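Long-range contact in sulfur carrier protein ThiS adenylyltransferase (Escherichia coli, PDB 1ZUD), which catalyses the ATP-dependent adenylation of the C-terminal glycine of the sulfur carrier protein ThiS, a step in thiamine biosynthesis: residues L146-L158 against A187-Q201. Numbering follows the deposited sequence.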
loop_
_atom_site.group_PDB
_atom_site.type_symbol
_atom_site.label_atom_id
_atom_site.label_comp_id
_atom_site.label_asym_id
_atom_site.label_seq_id
_atom_site.Cartn_x
_atom_site.Cartn_y
_atom_site.Cartn_z
ATOM N N LEU C 146 -14.869 6.652 10.604
ATOM C CA LEU C 146 -13.478 6.849 10.989
ATOM C C LEU C 146 -12.567 5.813 10.279
ATOM O O LEU C 146 -12.807 4.592 10.324
ATOM C CB LEU C 146 -13.332 6.756 12.548
ATOM C CG LEU C 146 -11.905 6.723 13.139
ATOM C CD1 LEU C 146 -11.169 8.015 12.802
ATOM C CD2 LEU C 146 -11.937 6.547 14.644
ATOM N N ILE C 147 -11.542 6.303 9.585
ATOM C CA ILE C 147 -10.607 5.398 8.910
ATOM C C ILE C 147 -9.315 5.575 9.649
ATOM O O ILE C 147 -8.703 6.643 9.627
ATOM C CB ILE C 147 -10.473 5.760 7.390
ATOM C CG1 ILE C 147 -11.844 5.601 6.721
ATOM C CG2 ILE C 147 -9.446 4.840 6.712
ATOM C CD1 ILE C 147 -11.973 6.195 5.287
ATOM N N THR C 148 -8.853 4.516 10.286
ATOM C CA THR C 148 -7.663 4.645 11.090
ATOM C C THR C 148 -6.563 3.712 10.683
ATOM O O THR C 148 -6.822 2.585 10.300
ATOM C CB THR C 148 -8.007 4.400 12.645
ATOM O OG1 THR C 148 -6.806 4.493 13.430
ATOM C CG2 THR C 148 -8.614 2.980 12.863
ATOM N N ALA C 149 -5.325 4.163 10.807
ATOM C CA ALA C 149 -4.191 3.294 10.439
ATOM C C ALA C 149 -2.980 3.623 11.291
ATOM O O ALA C 149 -2.935 4.657 11.905
ATOM C CB ALA C 149 -3.859 3.460 8.932
ATOM N N SER C 150 -2.011 2.708 11.339
ATOM C CA SER C 150 -0.810 2.919 12.107
ATOM C C SER C 150 0.305 2.100 11.432
ATOM O O SER C 150 0.053 1.203 10.580
ATOM C CB SER C 150 -1.015 2.431 13.560
ATOM O OG SER C 150 -1.395 1.063 13.548
ATOM N N ALA C 151 1.546 2.422 11.782
ATOM C CA ALA C 151 2.661 1.655 11.239
ATOM C C ALA C 151 3.869 1.877 12.115
ATOM O O ALA C 151 3.989 2.948 12.686
ATOM C CB ALA C 151 2.961 2.117 9.770
ATOM N N VAL C 152 4.747 0.873 12.211
ATOM C CA VAL C 152 5.987 0.996 12.978
ATOM C C VAL C 152 6.870 -0.099 12.419
ATOM O O VAL C 152 6.372 -1.161 12.064
ATOM C CB VAL C 152 5.786 0.831 14.568
ATOM C CG1 VAL C 152 5.504 -0.608 14.973
ATOM C CG2 VAL C 152 7.043 1.294 15.303
ATOM N N GLY C 153 8.181 0.147 12.299
ATOM C CA GLY C 153 9.042 -0.895 11.777
ATOM C C GLY C 153 8.600 -1.297 10.385
ATOM O O GLY C 153 8.485 -0.457 9.501
ATOM N N PHE C 154 8.361 -2.594 10.164
ATOM C CA PHE C 154 7.870 -3.029 8.867
ATOM C C PHE C 154 6.364 -3.371 8.943
ATOM O O PHE C 154 5.808 -3.938 8.002
ATOM C CB PHE C 154 8.631 -4.289 8.403
ATOM C CG PHE C 154 10.020 -3.999 7.865
ATOM C CD1 PHE C 154 10.235 -3.853 6.495
ATOM C CD2 PHE C 154 11.100 -3.865 8.739
ATOM C CE1 PHE C 154 11.542 -3.576 5.986
ATOM C CE2 PHE C 154 12.406 -3.588 8.247
ATOM C CZ PHE C 154 12.617 -3.449 6.883
ATOM N N GLY C 155 5.702 -3.049 10.054
ATOM C CA GLY C 155 4.300 -3.422 10.150
ATOM C C GLY C 155 3.276 -2.307 10.087
ATOM O O GLY C 155 3.595 -1.156 10.408
ATOM N N GLY C 156 2.054 -2.663 9.650
ATOM C CA GLY C 156 0.971 -1.688 9.522
ATOM C C GLY C 156 -0.362 -2.295 9.945
ATOM O O GLY C 156 -0.502 -3.515 9.860
ATOM N N GLN C 157 -1.293 -1.453 10.415
ATOM C CA GLN C 157 -2.638 -1.855 10.825
ATOM C C GLN C 157 -3.604 -0.850 10.245
ATOM O O GLN C 157 -3.330 0.334 10.267
ATOM C CB GLN C 157 -2.763 -1.864 12.374
ATOM C CG GLN C 157 -1.708 -2.793 13.019
ATOM C CD GLN C 157 -1.800 -2.911 14.572
ATOM O OE1 GLN C 157 -2.339 -2.033 15.230
ATOM N NE2 GLN C 157 -1.227 -3.984 15.130
ATOM N N LEU C 158 -4.753 -1.312 9.745
ATOM C CA LEU C 158 -5.742 -0.402 9.185
ATOM C C LEU C 158 -7.194 -0.941 9.465
ATOM O O LEU C 158 -7.415 -2.145 9.416
ATOM C CB LEU C 158 -5.518 -0.330 7.670
ATOM C CG LEU C 158 -6.629 0.242 6.802
ATOM C CD1 LEU C 158 -6.698 1.726 7.044
ATOM C CD2 LEU C 158 -6.324 -0.051 5.311
ATOM N N ALA C 187 9.977 4.799 17.877
ATOM C CA ALA C 187 10.815 3.829 17.166
ATOM C C ALA C 187 11.043 4.054 15.670
ATOM O O ALA C 187 10.559 5.010 15.098
ATOM C CB ALA C 187 10.255 2.449 17.386
ATOM N N GLY C 188 11.782 3.147 15.049
ATOM C CA GLY C 188 12.022 3.281 13.621
ATOM C C GLY C 188 10.841 2.800 12.767
ATOM O O GLY C 188 9.906 2.053 13.200
ATOM N N VAL C 189 10.895 3.232 11.526
ATOM C CA VAL C 189 9.886 2.878 10.558
ATOM C C VAL C 189 10.408 3.098 9.141
ATOM O O VAL C 189 11.220 4.022 8.854
ATOM C CB VAL C 189 8.602 3.678 10.826
ATOM C CG1 VAL C 189 8.843 5.153 10.542
ATOM C CG2 VAL C 189 7.423 3.082 10.007
ATOM N N VAL C 190 9.990 2.188 8.282
ATOM C CA VAL C 190 10.339 2.198 6.863
ATOM C C VAL C 190 9.338 3.124 6.163
ATOM O O VAL C 190 8.108 3.011 6.342
ATOM C CB VAL C 190 10.262 0.752 6.308
ATOM C CG1 VAL C 190 10.633 0.730 4.840
ATOM C CG2 VAL C 190 11.227 -0.148 7.117
ATOM N N GLY C 191 9.887 4.063 5.394
ATOM C CA GLY C 191 9.104 5.040 4.705
ATOM C C GLY C 191 7.907 4.512 3.951
ATOM O O GLY C 191 6.767 4.902 4.218
ATOM N N PRO C 192 8.142 3.610 2.997
ATOM C CA PRO C 192 7.046 3.055 2.202
ATOM C C PRO C 192 6.077 2.199 2.999
ATOM O O PRO C 192 5.000 1.948 2.539
ATOM C CB PRO C 192 7.758 2.217 1.130
ATOM C CG PRO C 192 9.179 2.737 1.086
ATOM C CD PRO C 192 9.476 3.221 2.474
ATOM N N VAL C 193 6.440 1.717 4.166
ATOM C CA VAL C 193 5.421 0.946 4.911
ATOM C C VAL C 193 4.363 1.912 5.488
ATOM O O VAL C 193 3.152 1.705 5.346
ATOM C CB VAL C 193 6.057 0.123 6.063
ATOM C CG1 VAL C 193 4.927 -0.548 6.897
ATOM C CG2 VAL C 193 7.006 -0.948 5.472
ATOM N N VAL C 194 4.792 2.978 6.151
ATOM C CA VAL C 194 3.811 3.905 6.701
ATOM C C VAL C 194 3.106 4.581 5.503
ATOM O O VAL C 194 1.911 4.916 5.548
ATOM C CB VAL C 194 4.450 4.957 7.703
ATOM C CG1 VAL C 194 5.480 5.872 7.010
ATOM C CG2 VAL C 194 3.348 5.846 8.230
ATOM N N GLY C 195 3.842 4.772 4.417
ATOM C CA GLY C 195 3.258 5.381 3.218
ATOM C C GLY C 195 2.143 4.505 2.623
ATOM O O GLY C 195 1.091 5.044 2.229
ATOM N N VAL C 196 2.347 3.191 2.551
ATOM C CA VAL C 196 1.288 2.399 1.983
ATOM C C VAL C 196 0.021 2.436 2.856
ATOM O O VAL C 196 -1.087 2.506 2.314
ATOM C CB VAL C 196 1.643 0.905 1.727
ATOM C CG1 VAL C 196 2.816 0.806 0.777
ATOM C CG2 VAL C 196 1.873 0.166 2.977
ATOM N N MET C 197 0.189 2.491 4.173
ATOM C CA MET C 197 -0.987 2.538 5.070
ATOM C C MET C 197 -1.734 3.837 4.883
ATOM O O MET C 197 -2.961 3.858 4.832
ATOM C CB MET C 197 -0.561 2.371 6.545
ATOM C CG MET C 197 0.251 1.081 6.809
ATOM S SD MET C 197 -0.428 -0.481 6.113
ATOM C CE MET C 197 -2.088 -0.515 7.002
ATOM N N GLY C 198 -1.011 4.958 4.774
ATOM C CA GLY C 198 -1.744 6.193 4.585
ATOM C C GLY C 198 -2.404 6.270 3.222
ATOM O O GLY C 198 -3.498 6.828 3.082
ATOM N N THR C 199 -1.731 5.756 2.193
ATOM C CA THR C 199 -2.331 5.763 0.848
ATOM C C THR C 199 -3.607 4.891 0.879
ATOM O O THR C 199 -4.632 5.221 0.229
ATOM C CB THR C 199 -1.322 5.210 -0.205
ATOM O OG1 THR C 199 -0.165 6.037 -0.156
ATOM C CG2 THR C 199 -1.896 5.280 -1.653
ATOM N N LEU C 200 -3.548 3.774 1.602
ATOM C CA LEU C 200 -4.749 2.901 1.712
ATOM C C LEU C 200 -5.884 3.626 2.454
ATOM O O LEU C 200 -7.032 3.411 2.146
ATOM C CB LEU C 200 -4.408 1.597 2.435
ATOM C CG LEU C 200 -3.596 0.686 1.517
ATOM C CD1 LEU C 200 -3.055 -0.512 2.357
ATOM C CD2 LEU C 200 -4.450 0.292 0.302
ATOM N N GLN C 201 -5.557 4.456 3.450
ATOM C CA GLN C 201 -6.563 5.276 4.105
ATOM C C GLN C 201 -7.238 6.173 3.053
ATOM O O GLN C 201 -8.443 6.313 3.069
ATOM C CB GLN C 201 -5.928 6.181 5.156
ATOM C CG GLN C 201 -5.528 5.419 6.390
ATOM C CD GLN C 201 -4.992 6.364 7.430
ATOM O OE1 GLN C 201 -3.820 6.722 7.370
ATOM N NE2 GLN C 201 -5.843 6.789 8.372
#
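Val190 CG2 sits over one face of the Phe154 ring, 3.6 Å from its centroid and 12° off the ring normal, a CH-pi contact. Val193 CG2 approaches the ring obliquely. Phe154 also packs on Ile212 of the second ThiF subunit. The Gln201 amide is a second flat group. Ala149 CB lies over one face of this amide, 3.5 Å from Gln201 CD. Gln201 NE2 donates to Ile147 O at 3.1 Å. The acceptor lies in the amide plane, but NE2 stands above the carbonyl plane of Ile147, and the bond is bent (140°). NE2 also bonds to Asp124 O, so two backbone carbonyls fix the rotation of the amide. An alanine here is likely to leave the Ile147 and Asp124 carbonyls without this donor and open a gap beside Ala149 and Leu158.

Met197 fills the middle. Its chain bends at chi2 and chi3, which brings CE against strand 155-158, near Gln157 O and tight on Leu158 CB at 3.5 Å. SD passes Gly156 CA, where a side chain would clash. Ala151 CB rests on Val194, 3.7 Å from its CA. At the hairpin turn, Gly153 N donates to Gly188 O (2.7 Å) and Val190 N to Gly153 O (3.3 Å). These bonds bridge Gly153 and Val189, just before the helix.

Helix 191-201 runs antiparallel to strand 146-152 and nearly parallel to strand 155-158. Pointing away from it, Ser150 bonds to Ile63, and Gln157 to Gln61 and Ile63, of the ThiS chain. The arrangement is a helix-on-sheet layer of the Rossmann-like ThiF fold, beside the ATP-binding residues Gly38 and Arg70.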